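PDB 5K7F: transcriptional regulator, TetR family from Myxococcus xanthus, which probably represses transcription by binding DNA as a TetR-type dimer, responding to isovaleryl coenzyme A in the control of its alternative biosynthesis. Local coordinates for residues R19-T24 with A44-T49; A87-R92 with Q151-P156; F140-F145 with D158-A163. One frame throughout, in Å; residues are numbered along the deposited sequence.

Overall arrangement
Interaction 1 lies in the TetR-type N-terminal region, where helix 18-32 packs on the predicted helix-turn-helix motif. Interactions 2 and 3 both belong to the C-terminal domain, on the other side of the chain's centre. The centres of interactions 1 and 2 are about 43 Å apart and those of 1 and 3 about 37 Å; with nearest atoms about 21 and 19 Å away, respectively, interaction 1 touches neither. Interactions 2 and 3 adjoin, their centres about 11 Å apart: Ile154 CD1 packs on Phe145 CD1 at 3.6 Å, and Arg92 CD meets Phe140 CZ at 3.8 Å. Their segments alternate along the chain, and segments of both contain residues that touch the second subunit.

Interaction 1 of 3, residues R19-T24 with A44-T49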
loop_
_atom_site.group_PDB
_atom_site.type_symbol
_atom_site.label_atom_id
_atom_site.label_comp_id
_atom_site.label_asym_id
_atom_site.label_seq_id
_atom_site.Cartn_x
_atom_site.Cartn_y
_atom_site.Cartn_z
ATOM N N ARG A 19 1.009 25.267 -6.134
ATOM C CA ARG A 19 0.715 23.847 -6.327
ATOM C C ARG A 19 1.665 23.214 -7.345
ATOM O O ARG A 19 2.083 22.060 -7.183
ATOM C CB ARG A 19 -0.751 23.676 -6.754
ATOM C CG ARG A 19 -1.711 23.975 -5.613
ATOM C CD ARG A 19 -3.161 23.719 -5.954
ATOM N NE ARG A 19 -3.995 23.836 -4.757
ATOM C CZ ARG A 19 -5.266 23.435 -4.681
ATOM N NH1 ARG A 19 -5.874 22.915 -5.750
ATOM N NH2 ARG A 19 -5.937 23.575 -3.548
ATOM N N ALA A 20 2.016 23.959 -8.396
ATOM C CA ALA A 20 2.987 23.481 -9.378
ATOM C C ALA A 20 4.341 23.199 -8.733
ATOM O O ALA A 20 4.993 22.195 -9.045
ATOM C CB ALA A 20 3.115 24.526 -10.503
ATOM N N ILE A 21 4.780 24.071 -7.820
ATOM C CA ILE A 21 6.005 23.822 -7.075
ATOM C C ILE A 21 5.899 22.503 -6.324
ATOM O O ILE A 21 6.813 21.679 -6.350
ATOM C CB ILE A 21 6.291 24.983 -6.105
ATOM C CG1 ILE A 21 6.662 26.250 -6.871
ATOM C CG2 ILE A 21 7.422 24.647 -5.144
ATOM C CD1 ILE A 21 6.786 27.452 -5.951
ATOM N N LEU A 22 4.773 22.295 -5.619
ATOM C CA LEU A 22 4.647 21.096 -4.781
ATOM C C LEU A 22 4.621 19.823 -5.620
ATOM O O LEU A 22 5.173 18.785 -5.206
ATOM C CB LEU A 22 3.384 21.148 -3.924
ATOM C CG LEU A 22 3.230 22.321 -2.972
ATOM C CD1 LEU A 22 1.987 22.201 -2.168
ATOM C CD2 LEU A 22 4.437 22.468 -2.076
ATOM N N GLU A 23 4.006 19.897 -6.806
ATOM C CA GLU A 23 3.928 18.754 -7.708
ATOM C C GLU A 23 5.291 18.440 -8.289
ATOM O O GLU A 23 5.653 17.268 -8.447
ATOM C CB GLU A 23 2.919 19.038 -8.839
ATOM C CG GLU A 23 1.445 19.087 -8.350
ATOM C CD GLU A 23 0.476 19.661 -9.362
ATOM O OE1 GLU A 23 0.839 19.738 -10.558
ATOM O OE2 GLU A 23 -0.663 19.993 -8.964
ATOM N N THR A 24 6.054 19.486 -8.608
ATOM C CA THR A 24 7.400 19.304 -9.136
ATOM C C THR A 24 8.302 18.717 -8.055
ATOM O O THR A 24 9.031 17.762 -8.295
ATOM C CB THR A 24 7.940 20.647 -9.686
ATOM O OG1 THR A 24 7.172 21.084 -10.821
ATOM C CG2 THR A 24 9.402 20.520 -10.094
ATOM N N ALA A 44 15.702 24.731 -9.344
ATOM C CA ALA A 44 16.077 24.577 -10.749
ATOM C C ALA A 44 15.013 23.812 -11.536
ATOM O O ALA A 44 14.675 24.190 -12.662
ATOM C CB ALA A 44 17.434 23.876 -10.870
ATOM N N ALA A 45 14.470 22.738 -10.961
ATOM C CA ALA A 45 13.430 21.990 -11.669
ATOM C C ALA A 45 12.176 22.830 -11.904
ATOM O O ALA A 45 11.429 22.563 -12.848
ATOM C CB ALA A 45 13.081 20.722 -10.901
ATOM N N CYS A 46 11.903 23.802 -11.027
ATOM C CA CYS A 46 10.798 24.737 -11.173
ATOM C C CYS A 46 11.154 25.929 -12.049
ATOM O O CYS A 46 10.298 26.791 -12.293
ATOM C CB CYS A 46 10.350 25.244 -9.800
ATOM S SG CYS A 46 9.528 24.008 -8.792
ATOM N N ARG A 47 12.400 25.997 -12.518
ATOM C CA ARG A 47 12.888 27.140 -13.266
ATOM C C ARG A 47 12.674 28.441 -12.491
ATOM O O ARG A 47 12.234 29.443 -13.045
ATOM C CB ARG A 47 12.216 27.201 -14.638
ATOM C CG ARG A 47 13.147 27.625 -15.763
ATOM C CD ARG A 47 12.451 28.609 -16.703
ATOM N NE ARG A 47 11.126 28.123 -17.076
ATOM C CZ ARG A 47 10.803 27.608 -18.257
ATOM N NH1 ARG A 47 9.555 27.200 -18.465
ATOM N NH2 ARG A 47 11.700 27.514 -19.235
ATOM N N MET A 48 12.998 28.424 -11.193
ATOM C CA MET A 48 12.851 29.585 -10.319
ATOM C C MET A 48 14.197 29.946 -9.698
ATOM O O MET A 48 15.095 29.119 -9.605
ATOM C CB MET A 48 11.854 29.334 -9.178
ATOM C CG MET A 48 10.487 29.079 -9.618
ATOM S SD MET A 48 9.503 28.588 -8.200
ATOM C CE MET A 48 9.213 30.150 -7.403
ATOM N N THR A 49 14.359 31.215 -9.332
ATOM C CA THR A 49 15.481 31.548 -8.479
ATOM C C THR A 49 15.255 30.939 -7.107
ATOM O O THR A 49 14.114 30.675 -6.711
ATOM C CB THR A 49 15.632 33.060 -8.319
ATOM O OG1 THR A 49 14.476 33.564 -7.640
ATOM C CG2 THR A 49 15.741 33.736 -9.651
#
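Ile21 and Thr24, about one turn apart on helix 18-32, pack against Ala45, Cys46 and Met48, which run from the end of helix 39-45 into the turn of the predicted helix-turn-helix motif, a turn made at Arg47 with the positive phi of a Schellman motif. The contact is apolar, and sulfur does much of the touching. Cys46 SG leans on helix 18-32 between the two partners, with Thr24 CG2 3.7 Å and Ile21 CA 3.9 Å from it. A small, polarisable thiol suits this place, because it can settle directly against the helix backbone. Thr24 turns its methyl to the motif: CG2 stands anti to the backbone N and also meets Ala45 CB at 3.8 Å, while OG1 lies 3.0 Å from Ala20 O, one turn back. The methyl branch faces the turn and the hydroxyl stays near its own helix.

Ile21 also touches Leu53 and His56 of helix 50-56, so its side chain is shared between the turn of the motif and that helix. Met48 and Ile21 cross at about a right angle. The thioether SD sits 3.7 Å from Ile21 CD1, and a bend at chi3 (77°) brings Met48 CE to 3.9 Å from the same methyl.

Interaction 2 of 3, residues A87-R92 with Q151-P156; sequences ANPVER and QGLIRP
The backbones come nearest at Val90 and Leu153, their CA atoms 6.3 Å apart, where the first turn of helix 89-105 faces the loop that follows helix 125-150. Leu153 carries much of the packing. Its CD1 meets Asn88 OD1 tip to tip at 3.8 Å and approaches Pro89 CD at 3.9 Å, the leucine crossing the proline at about a right angle, while its CB rests 4.0 Å from Val90 CG1. A leucine suits the place because CB serves Val90 while the longer reach of CD1 serves Asn88 and Pro89. Val90 has CG1 between the backbone N and the carbonyl carbon (chi1 81°) and CG2 anti to the N, which directs CG2 to Ile154. There the side chains run past each other in opposite directions, their CG2 methyls 3.4 Å apart, tighter than usual contact, and both also touch Phe197. Gln151 lays its amide by the proline ring, with OE1 3.7 Å from Pro89 CD.

Asn88 is the N-cap of helix 89-105: its OD1 accepts from Glu91 N at 3.1 Å, the N-H pointing almost straight at the oxygen (175°) though the donor stands 50° above the carbonyl plane. An alanine here would probably leave Glu91 N without its cap and open a gap beside Leu153 CD1.

Beyond the contact, Ile154 packs on Ala148, and Arg155 on Pro198 of the second subunit. The arrangement joins an asparagine-capped helix start to a helix end closed by a Schellman motif at Gly152, within the all-helical C-terminal domain of a TetR-type regulator.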
loop_
_atom_site.group_PDB
_atom_site.type_symbol
_atom_site.label_atom_id
_atom_site.label_comp_id
_atom_site.label_asym_id
_atom_site.label_seq_id
_atom_site.Cartn_x
_atom_site.Cartn_y
_atom_site.Cartn_z
ATOM N N ALA A 87 -26.935 10.479 -1.358
ATOM C CA ALA A 87 -27.671 10.074 -0.164
ATOM C C ALA A 87 -27.618 8.568 0.043
ATOM O O ALA A 87 -27.434 8.094 1.182
ATOM C CB ALA A 87 -29.128 10.529 -0.260
ATOM N N ASN A 88 -27.722 7.827 -1.051
ATOM C CA ASN A 88 -27.620 6.378 -1.016
ATOM C C ASN A 88 -26.175 5.977 -0.715
ATOM O O ASN A 88 -25.264 6.348 -1.483
ATOM C CB ASN A 88 -28.104 5.814 -2.351
ATOM C CG ASN A 88 -27.970 4.314 -2.409
ATOM O OD1 ASN A 88 -26.961 3.798 -1.994
ATOM N ND2 ASN A 88 -28.979 3.612 -2.936
ATOM N N PRO A 89 -25.916 5.252 0.400
ATOM C CA PRO A 89 -24.531 5.044 0.866
ATOM C C PRO A 89 -23.724 4.076 0.016
ATOM O O PRO A 89 -22.499 4.250 -0.072
ATOM C CB PRO A 89 -24.704 4.509 2.298
ATOM C CG PRO A 89 -26.092 3.869 2.307
ATOM C CD PRO A 89 -26.911 4.723 1.349
ATOM N N VAL A 90 -24.349 3.071 -0.610
ATOM C CA VAL A 90 -23.596 2.241 -1.544
ATOM C C VAL A 90 -23.278 3.007 -2.827
ATOM O O VAL A 90 -22.156 2.908 -3.346
ATOM C CB VAL A 90 -24.308 0.898 -1.816
ATOM C CG1 VAL A 90 -25.407 0.983 -2.834
ATOM C CG2 VAL A 90 -23.251 -0.136 -2.257
ATOM N N GLU A 91 -24.215 3.836 -3.330
ATOM C CA GLU A 91 -23.891 4.691 -4.470
ATOM C C GLU A 91 -22.762 5.647 -4.119
ATOM O O GLU A 91 -21.871 5.898 -4.942
ATOM C CB GLU A 91 -25.119 5.505 -4.904
ATOM C CG GLU A 91 -26.264 4.717 -5.539
ATOM C CD GLU A 91 -27.403 5.625 -6.052
ATOM O OE1 GLU A 91 -27.235 6.879 -6.114
ATOM O OE2 GLU A 91 -28.474 5.073 -6.380
ATOM N N ARG A 92 -22.755 6.139 -2.905
ATOM C CA ARG A 92 -21.695 7.024 -2.460
ATOM C C ARG A 92 -20.323 6.303 -2.418
ATOM O O ARG A 92 -19.328 6.798 -2.887
ATOM C CB ARG A 92 -22.034 7.590 -1.101
ATOM C CG ARG A 92 -21.186 8.715 -0.667
ATOM C CD ARG A 92 -21.877 9.571 0.373
ATOM N NE ARG A 92 -21.857 8.991 1.633
ATOM C CZ ARG A 92 -22.916 8.584 2.310
ATOM N NH1 ARG A 92 -24.084 8.718 1.816
ATOM N NH2 ARG A 92 -22.756 8.004 3.444
ATOM N N GLN A 151 -28.679 -0.862 5.988
ATOM C CA GLN A 151 -29.768 -0.748 5.023
ATOM C C GLN A 151 -29.804 -1.932 4.067
ATOM O O GLN A 151 -30.668 -1.966 3.190
ATOM C CB GLN A 151 -29.667 0.574 4.242
ATOM C CG GLN A 151 -29.813 1.802 5.141
ATOM C CD GLN A 151 -29.531 3.135 4.441
ATOM O OE1 GLN A 151 -29.760 3.287 3.266
ATOM N NE2 GLN A 151 -29.019 4.092 5.191
ATOM N N GLY A 152 -28.921 -2.918 4.259
ATOM C CA GLY A 152 -28.902 -4.096 3.410
ATOM C C GLY A 152 -28.502 -3.835 1.972
ATOM O O GLY A 152 -28.888 -4.604 1.084
ATOM N N LEU A 153 -27.742 -2.763 1.709
ATOM C CA LEU A 153 -27.260 -2.486 0.358
ATOM C C LEU A 153 -25.868 -3.064 0.090
ATOM O O LEU A 153 -25.441 -3.081 -1.066
ATOM C CB LEU A 153 -27.264 -0.973 0.107
ATOM C CG LEU A 153 -28.617 -0.271 0.284
ATOM C CD1 LEU A 153 -28.389 1.220 0.450
ATOM C CD2 LEU A 153 -29.575 -0.540 -0.892
ATOM N N ILE A 154 -25.175 -3.557 1.124
ATOM C CA ILE A 154 -23.937 -4.315 0.993
ATOM C C ILE A 154 -24.013 -5.434 2.023
ATOM O O ILE A 154 -24.736 -5.347 3.025
ATOM C CB ILE A 154 -22.637 -3.488 1.210
ATOM C CG1 ILE A 154 -22.635 -2.837 2.584
ATOM C CG2 ILE A 154 -22.469 -2.406 0.120
ATOM C CD1 ILE A 154 -21.423 -2.022 2.876
ATOM N N ARG A 155 -23.289 -6.492 1.746
ATOM C CA ARG A 155 -23.144 -7.583 2.713
ATOM C C ARG A 155 -22.563 -7.047 4.021
ATOM O O ARG A 155 -21.693 -6.170 3.992
ATOM C CB ARG A 155 -22.234 -8.653 2.108
ATOM C CG ARG A 155 -21.954 -9.846 2.982
ATOM C CD ARG A 155 -21.161 -10.916 2.210
ATOM N NE ARG A 155 -21.625 -11.043 0.827
ATOM C CZ ARG A 155 -22.564 -11.889 0.407
ATOM N NH1 ARG A 155 -23.158 -12.719 1.264
ATOM N NH2 ARG A 155 -22.906 -11.904 -0.881
ATOM N N PRO A 156 -23.009 -7.536 5.190
ATOM C CA PRO A 156 -22.494 -6.980 6.448
ATOM C C PRO A 156 -20.976 -7.087 6.554
ATOM O O PRO A 156 -20.382 -8.099 6.171
ATOM C CB PRO A 156 -23.172 -7.835 7.521
ATOM C CG PRO A 156 -24.426 -8.290 6.887
ATOM C CD PRO A 156 -24.118 -8.473 5.418
#

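Interaction 3 of 3, residues F140-F145 with D158-A163; sequences FLEEAF and DPTVGA
Consecutive helices 125-150 and 159-171 of the C-terminal domain pack here through Leu141, Glu142 and Phe145 on the first and Pro159, Thr160, Gly162 and Ala163 on the second. The local axes pass 8.1 Å apart at an angle of 120°, an approach consistent with the small residues Gly162 and Ala163 on the facing side. Gly162 is the clearest case: its CA sits over the centre of the Phe145 ring, 3.6 Å from the centroid and 12° off the normal, a CH-pi contact. A side chain at this glycine would point toward the ring and probably clash. Ala163 CB fits between Leu141 CB, 3.9 Å away, and Glu142 CG, 3.8 Å away. Pro159 lays its CB 3.6 Å from Glu142 O and against Phe145 CB; proline, with no N-H to donate, suits a first turn, where no preceding carbonyl is there to accept one.

Glu142 and Thr160 lie side by side, pointing the same way. Thr160 OG1 gives Glu142 OE2 a weak hydrogen bond of 2.8 Å, but its stronger partner is Arg182 of the second subunit. Arg182 of the second subunit also forms a salt bridge with Asp158, the N-cap of helix 159-171, whose OD1 accepts from Thr160 N at 3.0 Å with the donor tilted out of the carboxylate plane. One carboxylate thus caps a helix start and reaches across to the partner chain.

With Phe145 on Met195 and Val161 on Leu183 of the second subunit, this close helix pair borders the dimer interface, consistent with the helical dimerisation bundle of TetR-family regulators.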
loop_
_atom_site.group_PDB
_atom_site.type_symbol
_atom_site.label_atom_id
_atom_site.label_comp_id
_atom_site.label_asym_id
_atom_site.label_seq_id
_atom_site.Cartn_x
_atom_site.Cartn_y
_atom_site.Cartn_z
ATOM N N PHE A 140 -15.369 9.153 7.112
ATOM C CA PHE A 140 -16.347 9.222 6.042
ATOM C C PHE A 140 -16.621 7.848 5.455
ATOM O O PHE A 140 -17.780 7.469 5.257
ATOM C CB PHE A 140 -15.833 10.177 4.979
ATOM C CG PHE A 140 -16.750 10.321 3.760
ATOM C CD1 PHE A 140 -17.793 11.227 3.746
ATOM C CD2 PHE A 140 -16.545 9.542 2.618
ATOM C CE1 PHE A 140 -18.597 11.385 2.598
ATOM C CE2 PHE A 140 -17.337 9.690 1.489
ATOM C CZ PHE A 140 -18.380 10.579 1.486
ATOM N N LEU A 141 -15.564 7.091 5.153
ATOM C CA LEU A 141 -15.770 5.744 4.621
ATOM C C LEU A 141 -16.491 4.862 5.640
ATOM O O LEU A 141 -17.421 4.116 5.275
ATOM C CB LEU A 141 -14.431 5.113 4.212
ATOM C CG LEU A 141 -13.610 5.827 3.118
ATOM C CD1 LEU A 141 -12.307 5.085 2.886
ATOM C CD2 LEU A 141 -14.386 5.880 1.863
ATOM N N GLU A 142 -16.115 4.952 6.925
ATOM C CA GLU A 142 -16.764 4.109 7.934
ATOM C C GLU A 142 -18.250 4.429 8.063
ATOM O O GLU A 142 -19.078 3.517 8.141
ATOM C CB GLU A 142 -16.064 4.248 9.299
ATOM C CG GLU A 142 -14.676 3.684 9.343
ATOM C CD GLU A 142 -14.067 3.512 10.739
ATOM O OE1 GLU A 142 -14.700 3.867 11.746
ATOM O OE2 GLU A 142 -12.921 3.023 10.813
ATOM N N GLU A 143 -18.622 5.710 8.033
ATOM C CA GLU A 143 -20.040 6.060 8.108
ATOM C C GLU A 143 -20.813 5.489 6.922
ATOM O O GLU A 143 -21.904 4.949 7.090
ATOM C CB GLU A 143 -20.201 7.582 8.197
ATOM N N ALA A 144 -20.246 5.559 5.715
ATOM C CA ALA A 144 -20.922 4.986 4.552
ATOM C C ALA A 144 -21.043 3.467 4.651
ATOM O O ALA A 144 -22.111 2.902 4.359
ATOM C CB ALA A 144 -20.200 5.368 3.271
ATOM N N PHE A 145 -19.981 2.785 5.063
ATOM C CA PHE A 145 -20.083 1.339 5.259
ATOM C C PHE A 145 -21.164 1.005 6.296
ATOM O O PHE A 145 -21.999 0.130 6.063
ATOM C CB PHE A 145 -18.716 0.766 5.640
ATOM C CG PHE A 145 -17.871 0.353 4.465
ATOM C CD1 PHE A 145 -18.172 -0.759 3.737
ATOM C CD2 PHE A 145 -16.779 1.123 4.079
ATOM C CE1 PHE A 145 -17.358 -1.138 2.682
ATOM C CE2 PHE A 145 -15.982 0.738 3.041
ATOM C CZ PHE A 145 -16.281 -0.385 2.340
ATOM N N ASP A 158 -17.652 -5.174 9.219
ATOM C CA ASP A 158 -17.212 -4.188 10.196
ATOM C C ASP A 158 -16.778 -2.932 9.450
ATOM O O ASP A 158 -15.976 -3.037 8.512
ATOM C CB ASP A 158 -16.057 -4.715 11.026
ATOM C CG ASP A 158 -15.601 -3.729 12.071
ATOM O OD1 ASP A 158 -14.849 -2.793 11.722
ATOM O OD2 ASP A 158 -15.988 -3.897 13.256
ATOM N N PRO A 159 -17.310 -1.748 9.798
ATOM C CA PRO A 159 -17.032 -0.554 8.965
ATOM C C PRO A 159 -15.555 -0.198 8.849
ATOM O O PRO A 159 -15.154 0.377 7.821
ATOM C CB PRO A 159 -17.803 0.565 9.675
ATOM C CG PRO A 159 -18.808 -0.102 10.527
ATOM C CD PRO A 159 -18.316 -1.480 10.845
ATOM N N THR A 160 -14.742 -0.469 9.888
ATOM C CA THR A 160 -13.307 -0.216 9.814
ATOM C C THR A 160 -12.645 -1.182 8.842
ATOM O O THR A 160 -11.755 -0.795 8.086
ATOM C CB THR A 160 -12.680 -0.336 11.215
ATOM O OG1 THR A 160 -13.382 0.541 12.116
ATOM C CG2 THR A 160 -11.216 0.042 11.215
ATOM N N VAL A 161 -13.046 -2.458 8.879
ATOM C CA VAL A 161 -12.579 -3.420 7.887
ATOM C C VAL A 161 -12.940 -2.938 6.484
ATOM O O VAL A 161 -12.094 -2.898 5.572
ATOM C CB VAL A 161 -13.173 -4.806 8.187
ATOM C CG1 VAL A 161 -12.792 -5.833 7.120
ATOM C CG2 VAL A 161 -12.706 -5.283 9.571
ATOM N N GLY A 162 -14.210 -2.589 6.288
ATOM C CA GLY A 162 -14.649 -2.061 4.991
ATOM C C GLY A 162 -13.780 -0.901 4.555
ATOM O O GLY A 162 -13.210 -0.917 3.471
ATOM N N ALA A 163 -13.583 0.068 5.456
ATOM C CA ALA A 163 -12.835 1.281 5.136
ATOM C C ALA A 163 -11.403 0.982 4.708
ATOM O O ALA A 163 -10.927 1.501 3.678
ATOM C CB ALA A 163 -12.854 2.216 6.348
#